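Local coordinates for protein 3'-5' exonuclease crn-4 (Caenorhabditis elegans, PDB 5DK5) that digests RNA and DNA from the 3' end as a metal-dependent DEDDh-family exonuclease and takes part in degrading DNA during apoptosis, at residues 130-135 with 248-253; 144-149 with 216-221; 52-57 with 201-206. All blocks are in the same frame, centred on the assembly; numbering follows the deposited sequence.

How the contacts relate
All three contacts involve one mixed beta sheet: contact 2 lies within it, and contacts 1 and 3 reach its two outermost strands, 253-256 and 55-65. Contacts 1 and 2 are neighbours: their centres lie 11 Å apart and they touch, with strand 216-219 of contact 2 paired to strand 253-256, where contact 1 ends. Contact 3 is at the opposite edge, its centre 23 Å from that of contact 2 and 31 Å from that of contact 1. Along the chain, contact 2 is nested inside the loop closed by contact 1, and the segments of contact 3 alternate with those of the other two. Late residues therefore return to both ends of the sheet: 201-206 to strand 55-65; 216-221 and 248-253 to the zinc-site side.

Contact 1: 130-135 with 248-253; sequences AQYQMK and RVLPLV
Gln131 binds Leu252 by two hydrogen bonds from its side-chain amide, one to each backbone polar group of that residue. Gln131 OE1 accepts from Leu252 N at 2.6 Å with an N-H...O angle of 156°, and Gln131 NE2 donates to Leu252 O at 3.2 Å. In the second bond the nitrogen stands tilted from the carbonyl plane by 32°. NE2 also gives a hydrogen bond to Trp127 O one turn earlier in the same helix, so three hydrogen bonds, two to Leu252 and one to Trp127 O, hold the amide and would fix its rotation. The first torsion, chi1 -140°, sets CG away from a staggered position, and beyond CG the chain runs extended to the Leu252 backbone. In the exonuclease fold this bond pair ties helix 124-136 to the turn that joins helix 239-249 to strand 253-256, an outermost strand of the sheet. Leu250 is the first residue to leave helical backbone angles there. Around the amide the packing is close: Gln131 OE1 lies 3.3 Å from Pro251 CD, in a proline whose nitrogen has no hydrogen to offer, and 3.2 Å from Leu252 CB. Leu250 CB approaches Gln131 NE2 to 3.7 Å. Farther out, Leu250 CD2 meets the edge of the Tyr132 ring at CD1, 4.3 Å away, while Tyr132 OH is hydrogen-bonded to Phe301 O. The Leu252 side chain itself packs against Cys220, a zinc ligand.

Contact 2: 144-149 with 216-221; sequences FFRQYI and ELLTCC. With ZN (zinc ion), chain I.
Gln147 with Leu217 and Tyr148 with Glu216 are successive antiparallel pairs joining strands 147-150 and 216-219 in the central sheet of this RNase H-like exonuclease. The segment axes approach to 5.1 Å with N-to-C directions 155° apart. Gln147-Leu217 is a non-hydrogen-bonded pair, and Gln147 CB packs on Leu217 CD2. In the hydrogen-bonded pair, Tyr148 N donates to Glu216 O at 3.2 Å, while the return bond from Glu216 N to Tyr148 O is weak. Tyr148 chi1 of 60° places CG between the backbone N and the carbonyl carbon. On the Tyr148 face of the sheet, Glu216 CB lies over the face of the phenol ring, 4.1 Å from its centroid, a CH-pi contact. Tyr148 OH donates to Glu216 OE1 at a modelled 2.4 Å, a length to be read with caution; OE2 of this carboxylate is hydrogen-bonded to Asn150 ND2. Just before strand 147-150, Arg146 O accepts from Leu218 N, which is still within strand 216-219, at 2.8 Å. Arg146 then grips Leu218 O side-on with NE and NH2, each at 3.0 Å, and that oxygen lies in the guanidinium plane. Two residues on, Cys220 SG binds the zinc ion at 2.4 Å, completing a site with Cys270, Cys273 and Cys280; Arg146 packs on Cys270 and Cys280. Helix 124-136 covers Phe145, Tyr148 and Leu218 through Leu126, Met134 and Trp127, and strands 116-120 and 253-256 continue the sheet beyond Ile149 and Leu217.

Contact 3: 52-57 with 201-206; sequences PNDKIR and ILQRMI
Asp54 and Gln203 mark the nearest backbone approach, 7.2 Å between their CA atoms, where the turn of the beta hairpin between strands 41-50 and 55-65 passes helix 191-207. Asp54 has a left-handed backbone conformation (phi 53°) and, with Lys55, faces Asp50 in a G1 beta bulge. From the helix, Gln203 reaches across to this turn: CG is anti to the backbone N (chi1 -176°) and the chain stays extended beyond it. Gln203 NE2 donates to Asp54 O in a weak hydrogen bond, 3.3 Å long and bent to 126° at the hydrogen. Gln203 NE2 also donates to a water at 3.1 Å, which in turn accepts from Ile56 N at 3.0 Å, so a second, water-mediated link reaches the start of the strand. The Asp54 and Gln203 side chains cross at about a right angle, with Asp54 OD1 beside Gln203 CG at 3.4 Å and the carboxylate plane steeply inclined to the amide. That oxygen is hydrogen-bonded to Tyr49 OH, outside the two segments. Ile56 CD1 comes to 3.5 Å from Gln203 OE1, and Ile206 CD1 rests 4.0 Å from Asp54 OD1. Tyr49, on the adjoining strand 41-50, packs with Ile56, Leu202, Gln203 and Ile206, giving the two segments a shared aromatic neighbour. An alanine in place of Gln203 would probably leave Asp54 O without this donor, the water without its helix partner, and a gap beside Ile56 CD1. The contact lies at the surface, away from the metal sites. With one weak direct bond, one water bridge and no salt bridge between the segments, the chemistry implies a modest, partly hydrated attachment of the bulged turn to the helix.

Contact 1: 130-135 with 248-253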
# COMPACT_ATOMS: atom_id res chain seq x y z
N ALA B 130 -14.20 -6.41 -10.59
CA ALA B 130 -14.27 -7.85 -10.76
C ALA B 130 -13.27 -8.29 -11.82
O ALA B 130 -12.43 -9.16 -11.57
CB ALA B 130 -15.67 -8.29 -11.13
N GLN B 131 -13.33 -7.67 -12.99
CA GLN B 131 -12.47 -8.06 -14.11
C GLN B 131 -10.98 -8.04 -13.74
O GLN B 131 -10.24 -8.97 -14.07
CB GLN B 131 -12.71 -7.14 -15.31
CG GLN B 131 -12.71 -7.86 -16.64
CD GLN B 131 -12.73 -6.92 -17.83
OE1 GLN B 131 -12.15 -7.22 -18.88
NE2 GLN B 131 -13.39 -5.78 -17.69
N TYR B 132 -10.55 -7.00 -13.04
CA TYR B 132 -9.15 -6.85 -12.68
C TYR B 132 -8.74 -7.88 -11.63
O TYR B 132 -7.66 -8.46 -11.72
CB TYR B 132 -8.87 -5.44 -12.17
CG TYR B 132 -7.40 -5.16 -11.94
CD1 TYR B 132 -6.56 -4.87 -13.00
CD2 TYR B 132 -6.86 -5.20 -10.66
CE1 TYR B 132 -5.22 -4.62 -12.80
CE2 TYR B 132 -5.51 -4.95 -10.45
CZ TYR B 132 -4.70 -4.66 -11.53
OH TYR B 132 -3.36 -4.41 -11.32
N GLN B 133 -9.60 -8.08 -10.64
CA GLN B 133 -9.33 -9.06 -9.59
C GLN B 133 -9.26 -10.47 -10.16
O GLN B 133 -8.46 -11.29 -9.72
CB GLN B 133 -10.40 -8.98 -8.50
CG GLN B 133 -10.19 -9.94 -7.33
CD GLN B 133 -8.91 -9.67 -6.57
OE1 GLN B 133 -8.78 -8.66 -5.88
NE2 GLN B 133 -7.95 -10.58 -6.70
N MET B 134 -10.11 -10.75 -11.15
CA MET B 134 -10.12 -12.06 -11.81
C MET B 134 -8.78 -12.31 -12.50
O MET B 134 -8.30 -13.44 -12.53
CB MET B 134 -11.26 -12.15 -12.83
CG MET B 134 -12.66 -12.22 -12.23
SD MET B 134 -12.96 -13.59 -11.10
CE MET B 134 -14.65 -13.22 -10.64
N LYS B 135 -8.20 -11.25 -13.05
CA LYS B 135 -6.90 -11.36 -13.71
C LYS B 135 -5.81 -11.66 -12.69
O LYS B 135 -4.97 -12.53 -12.91
CB LYS B 135 -6.57 -10.07 -14.46
CG LYS B 135 -5.22 -10.08 -15.19
CD LYS B 135 -5.22 -11.07 -16.34
CE LYS B 135 -3.92 -11.03 -17.12
NZ LYS B 135 -2.76 -11.45 -16.30
N ARG B 248 -9.09 0.43 -22.11
CA ARG B 248 -8.21 -0.15 -23.12
C ARG B 248 -7.41 -1.32 -22.54
O ARG B 248 -7.17 -2.31 -23.23
CB ARG B 248 -7.26 0.91 -23.67
CG ARG B 248 -7.95 2.19 -24.16
CD ARG B 248 -9.13 1.90 -25.08
NE ARG B 248 -9.67 3.11 -25.69
CZ ARG B 248 -9.28 3.63 -26.85
NH1 ARG B 248 -8.33 3.03 -27.57
NH2 ARG B 248 -9.84 4.74 -27.30
N VAL B 249 -7.01 -1.20 -21.28
CA VAL B 249 -6.22 -2.23 -20.63
C VAL B 249 -7.04 -3.50 -20.40
O VAL B 249 -6.61 -4.60 -20.76
CB VAL B 249 -5.66 -1.74 -19.28
CG1 VAL B 249 -4.97 -2.88 -18.52
CG2 VAL B 249 -4.70 -0.59 -19.50
N LEU B 250 -8.21 -3.35 -19.80
CA LEU B 250 -9.06 -4.49 -19.49
C LEU B 250 -9.59 -5.11 -20.79
O LEU B 250 -10.01 -4.39 -21.69
CB LEU B 250 -10.22 -4.08 -18.59
CG LEU B 250 -9.81 -3.55 -17.21
CD1 LEU B 250 -11.00 -2.95 -16.50
CD2 LEU B 250 -9.19 -4.66 -16.37
N PRO B 251 -9.55 -6.45 -20.89
CA PRO B 251 -9.97 -7.12 -22.14
C PRO B 251 -11.44 -6.94 -22.49
O PRO B 251 -11.76 -6.74 -23.67
CB PRO B 251 -9.65 -8.59 -21.88
CG PRO B 251 -9.58 -8.72 -20.40
CD PRO B 251 -9.05 -7.42 -19.90
N LEU B 252 -12.33 -7.03 -21.51
CA LEU B 252 -13.77 -6.94 -21.77
C LEU B 252 -14.27 -5.51 -21.61
O LEU B 252 -13.88 -4.79 -20.69
CB LEU B 252 -14.55 -7.87 -20.84
CG LEU B 252 -14.19 -9.36 -20.92
CD1 LEU B 252 -15.08 -10.17 -20.00
CD2 LEU B 252 -14.27 -9.89 -22.34
N VAL B 253 -15.15 -5.12 -22.53
CA VAL B 253 -15.70 -3.77 -22.60
C VAL B 253 -17.19 -3.77 -22.27
O VAL B 253 -17.90 -4.74 -22.57
CB VAL B 253 -15.46 -3.16 -24.00
CG1 VAL B 253 -16.59 -2.21 -24.42
CG2 VAL B 253 -14.11 -2.46 -24.05

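Contact 2: 144-149 with 216-221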
# COMPACT_ATOMS: atom_id res chain seq x y z
N PHE B 144 -22.13 -14.91 -15.29
CA PHE B 144 -23.09 -14.09 -14.55
C PHE B 144 -22.49 -12.75 -14.10
O PHE B 144 -23.18 -11.94 -13.48
CB PHE B 144 -23.64 -14.85 -13.33
CG PHE B 144 -22.59 -15.53 -12.49
CD1 PHE B 144 -21.75 -14.79 -11.67
CD2 PHE B 144 -22.46 -16.91 -12.50
CE1 PHE B 144 -20.79 -15.42 -10.90
CE2 PHE B 144 -21.51 -17.54 -11.73
CZ PHE B 144 -20.68 -16.79 -10.92
N PHE B 145 -21.21 -12.53 -14.41
CA PHE B 145 -20.58 -11.23 -14.20
C PHE B 145 -20.44 -10.46 -15.52
O PHE B 145 -20.03 -9.29 -15.52
CB PHE B 145 -19.20 -11.38 -13.55
CG PHE B 145 -19.22 -11.57 -12.05
CD1 PHE B 145 -20.41 -11.56 -11.33
CD2 PHE B 145 -18.04 -11.74 -11.36
CE1 PHE B 145 -20.41 -11.73 -9.96
CE2 PHE B 145 -18.03 -11.90 -9.98
CZ PHE B 145 -19.22 -11.90 -9.28
N ARG B 146 -20.76 -11.11 -16.64
CA ARG B 146 -20.65 -10.48 -17.95
C ARG B 146 -22.02 -9.99 -18.45
O ARG B 146 -22.14 -9.50 -19.57
CB ARG B 146 -20.02 -11.45 -18.95
CG ARG B 146 -18.54 -11.71 -18.68
CD ARG B 146 -17.89 -12.54 -19.76
NE ARG B 146 -18.03 -11.94 -21.08
CZ ARG B 146 -17.38 -12.35 -22.17
NH1 ARG B 146 -16.52 -13.36 -22.09
NH2 ARG B 146 -17.57 -11.74 -23.33
N GLN B 147 -23.03 -10.14 -17.60
CA GLN B 147 -24.31 -9.47 -17.80
C GLN B 147 -24.82 -9.04 -16.43
O GLN B 147 -24.72 -9.79 -15.46
CB GLN B 147 -25.32 -10.38 -18.51
CG GLN B 147 -25.69 -11.65 -17.74
CD GLN B 147 -26.92 -12.33 -18.31
OE1 GLN B 147 -27.77 -12.83 -17.56
NE2 GLN B 147 -27.02 -12.38 -19.63
N TYR B 148 -25.35 -7.83 -16.34
CA TYR B 148 -25.80 -7.31 -15.06
C TYR B 148 -26.68 -6.08 -15.22
O TYR B 148 -26.91 -5.61 -16.33
CB TYR B 148 -24.59 -6.96 -14.18
CG TYR B 148 -23.68 -5.92 -14.78
CD1 TYR B 148 -22.63 -6.28 -15.61
CD2 TYR B 148 -23.88 -4.57 -14.51
CE1 TYR B 148 -21.79 -5.32 -16.16
CE2 TYR B 148 -23.05 -3.61 -15.05
CZ TYR B 148 -22.01 -3.99 -15.87
OH TYR B 148 -21.18 -3.04 -16.42
N ILE B 149 -27.17 -5.58 -14.09
CA ILE B 149 -28.07 -4.44 -14.06
C ILE B 149 -27.39 -3.22 -13.45
O ILE B 149 -27.12 -3.19 -12.25
CB ILE B 149 -29.35 -4.76 -13.27
CG1 ILE B 149 -30.03 -6.01 -13.85
CG2 ILE B 149 -30.30 -3.55 -13.28
CD1 ILE B 149 -31.34 -6.39 -13.21
N GLU B 216 -26.53 -3.78 -19.25
CA GLU B 216 -25.12 -3.75 -19.61
C GLU B 216 -24.55 -5.16 -19.75
O GLU B 216 -24.86 -6.05 -18.96
CB GLU B 216 -24.31 -2.97 -18.56
CG GLU B 216 -24.56 -1.46 -18.61
CD GLU B 216 -23.55 -0.67 -17.80
OE1 GLU B 216 -22.67 -1.29 -17.16
OE2 GLU B 216 -23.63 0.57 -17.79
N LEU B 217 -23.74 -5.34 -20.79
CA LEU B 217 -23.09 -6.62 -21.07
C LEU B 217 -21.59 -6.40 -21.24
O LEU B 217 -21.15 -5.32 -21.63
CB LEU B 217 -23.66 -7.26 -22.33
CG LEU B 217 -25.18 -7.34 -22.46
CD1 LEU B 217 -25.56 -7.66 -23.89
CD2 LEU B 217 -25.75 -8.37 -21.51
N LEU B 218 -20.80 -7.43 -20.93
CA LEU B 218 -19.36 -7.39 -21.15
C LEU B 218 -18.98 -8.23 -22.36
O LEU B 218 -19.18 -9.45 -22.38
CB LEU B 218 -18.62 -7.89 -19.91
CG LEU B 218 -18.77 -7.05 -18.63
CD1 LEU B 218 -17.83 -7.57 -17.55
CD2 LEU B 218 -18.52 -5.57 -18.89
N THR B 219 -18.45 -7.56 -23.38
CA THR B 219 -18.06 -8.21 -24.63
C THR B 219 -16.55 -8.10 -24.85
O THR B 219 -15.88 -7.30 -24.19
CB THR B 219 -18.79 -7.60 -25.83
OG1 THR B 219 -18.46 -6.21 -25.94
CG2 THR B 219 -20.30 -7.75 -25.68
N CYS B 220 -16.04 -8.88 -25.79
CA CYS B 220 -14.60 -9.01 -25.99
C CYS B 220 -14.00 -7.95 -26.91
O CYS B 220 -12.78 -7.79 -26.96
CB CYS B 220 -14.27 -10.40 -26.56
SG CYS B 220 -15.07 -10.74 -28.15
N CYS B 221 -14.85 -7.24 -27.65
CA CYS B 221 -14.37 -6.32 -28.67
C CYS B 221 -15.30 -5.13 -28.88
O CYS B 221 -16.51 -5.22 -28.66
CB CYS B 221 -14.17 -7.06 -29.99
SG CYS B 221 -13.55 -6.04 -31.35
ZN ZN I . -16.57 -12.31 -27.22

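Contact 3: 52-57 with 201-206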
# COMPACT_ATOMS: atom_id res chain seq x y z
N PRO B 52 -40.77 -11.34 -7.33
CA PRO B 52 -42.22 -11.56 -7.30
C PRO B 52 -42.89 -11.11 -6.00
O PRO B 52 -43.96 -10.51 -6.04
CB PRO B 52 -42.35 -13.07 -7.47
CG PRO B 52 -41.10 -13.50 -8.13
CD PRO B 52 -40.04 -12.59 -7.60
N ASN B 53 -42.25 -11.40 -4.87
CA ASN B 53 -42.83 -11.09 -3.57
C ASN B 53 -42.44 -9.71 -3.05
O ASN B 53 -42.89 -9.29 -1.99
CB ASN B 53 -42.41 -12.15 -2.55
CG ASN B 53 -42.86 -13.54 -2.94
OD1 ASN B 53 -42.07 -14.34 -3.44
ND2 ASN B 53 -44.14 -13.84 -2.73
N ASP B 54 -41.59 -9.01 -3.81
CA ASP B 54 -41.18 -7.65 -3.46
C ASP B 54 -40.63 -7.60 -2.04
O ASP B 54 -41.15 -6.87 -1.19
CB ASP B 54 -42.36 -6.69 -3.62
CG ASP B 54 -41.95 -5.24 -3.46
OD1 ASP B 54 -40.82 -4.89 -3.84
OD2 ASP B 54 -42.77 -4.44 -2.94
N LYS B 55 -39.59 -8.38 -1.78
CA LYS B 55 -39.04 -8.50 -0.43
C LYS B 55 -37.51 -8.50 -0.43
O LYS B 55 -36.88 -9.37 -1.03
CB LYS B 55 -39.56 -9.77 0.24
CG LYS B 55 -39.06 -10.00 1.66
CD LYS B 55 -39.45 -8.86 2.58
CE LYS B 55 -38.93 -9.08 3.99
NZ LYS B 55 -39.23 -7.92 4.87
N ILE B 56 -36.93 -7.52 0.25
CA ILE B 56 -35.49 -7.49 0.48
C ILE B 56 -35.14 -8.52 1.55
O ILE B 56 -35.52 -8.38 2.71
CB ILE B 56 -35.00 -6.10 0.92
CG1 ILE B 56 -35.34 -5.06 -0.15
CG2 ILE B 56 -33.50 -6.12 1.20
CD1 ILE B 56 -35.01 -3.63 0.24
N ARG B 57 -34.42 -9.56 1.14
CA ARG B 57 -34.08 -10.66 2.04
C ARG B 57 -32.71 -10.44 2.67
O ARG B 57 -31.70 -10.94 2.18
CB ARG B 57 -34.10 -11.99 1.28
CG ARG B 57 -35.45 -12.33 0.67
CD ARG B 57 -36.51 -12.56 1.74
NE ARG B 57 -36.11 -13.60 2.68
CZ ARG B 57 -36.29 -14.90 2.49
NH1 ARG B 57 -36.87 -15.35 1.38
NH2 ARG B 57 -35.88 -15.76 3.41
N ILE B 201 -33.34 1.30 -2.83
CA ILE B 201 -33.54 2.11 -4.02
C ILE B 201 -34.19 1.26 -5.11
O ILE B 201 -35.17 1.68 -5.72
CB ILE B 201 -32.21 2.69 -4.54
CG1 ILE B 201 -31.67 3.74 -3.57
CG2 ILE B 201 -32.39 3.33 -5.92
CD1 ILE B 201 -30.20 4.04 -3.75
N LEU B 202 -33.64 0.08 -5.34
CA LEU B 202 -34.16 -0.85 -6.33
C LEU B 202 -35.64 -1.14 -6.08
O LEU B 202 -36.45 -1.13 -7.01
CB LEU B 202 -33.36 -2.16 -6.32
CG LEU B 202 -33.89 -3.32 -7.16
CD1 LEU B 202 -33.90 -2.96 -8.63
CD2 LEU B 202 -33.07 -4.57 -6.91
N GLN B 203 -35.98 -1.39 -4.82
CA GLN B 203 -37.35 -1.68 -4.43
C GLN B 203 -38.27 -0.50 -4.71
O GLN B 203 -39.30 -0.64 -5.37
CB GLN B 203 -37.41 -2.06 -2.95
CG GLN B 203 -38.79 -2.49 -2.47
CD GLN B 203 -38.78 -2.92 -1.01
OE1 GLN B 203 -38.24 -2.23 -0.15
NE2 GLN B 203 -39.38 -4.08 -0.74
N ARG B 204 -37.88 0.67 -4.21
CA ARG B 204 -38.66 1.88 -4.38
C ARG B 204 -38.85 2.21 -5.86
O ARG B 204 -39.90 2.71 -6.26
CB ARG B 204 -38.00 3.06 -3.67
CG ARG B 204 -38.65 4.42 -3.91
CD ARG B 204 -40.10 4.46 -3.43
NE ARG B 204 -40.19 4.40 -1.97
CZ ARG B 204 -40.12 5.46 -1.17
NH1 ARG B 204 -39.95 6.68 -1.67
NH2 ARG B 204 -40.21 5.30 0.14
N MET B 205 -37.83 1.93 -6.66
CA MET B 205 -37.87 2.25 -8.08
C MET B 205 -38.98 1.49 -8.80
O MET B 205 -39.74 2.08 -9.56
CB MET B 205 -36.52 1.97 -8.73
CG MET B 205 -35.52 3.10 -8.56
SD MET B 205 -33.90 2.75 -9.25
CE MET B 205 -34.28 2.59 -10.99
N ILE B 206 -39.07 0.18 -8.58
CA ILE B 206 -40.08 -0.62 -9.27
C ILE B 206 -41.47 -0.29 -8.72
O ILE B 206 -42.47 -0.39 -9.43
CB ILE B 206 -39.82 -2.15 -9.17
CG1 ILE B 206 -40.23 -2.72 -7.80
CG2 ILE B 206 -38.36 -2.46 -9.47
CD1 ILE B 206 -40.27 -4.23 -7.77
O HOH W 1 -38.40 -5.52 1.86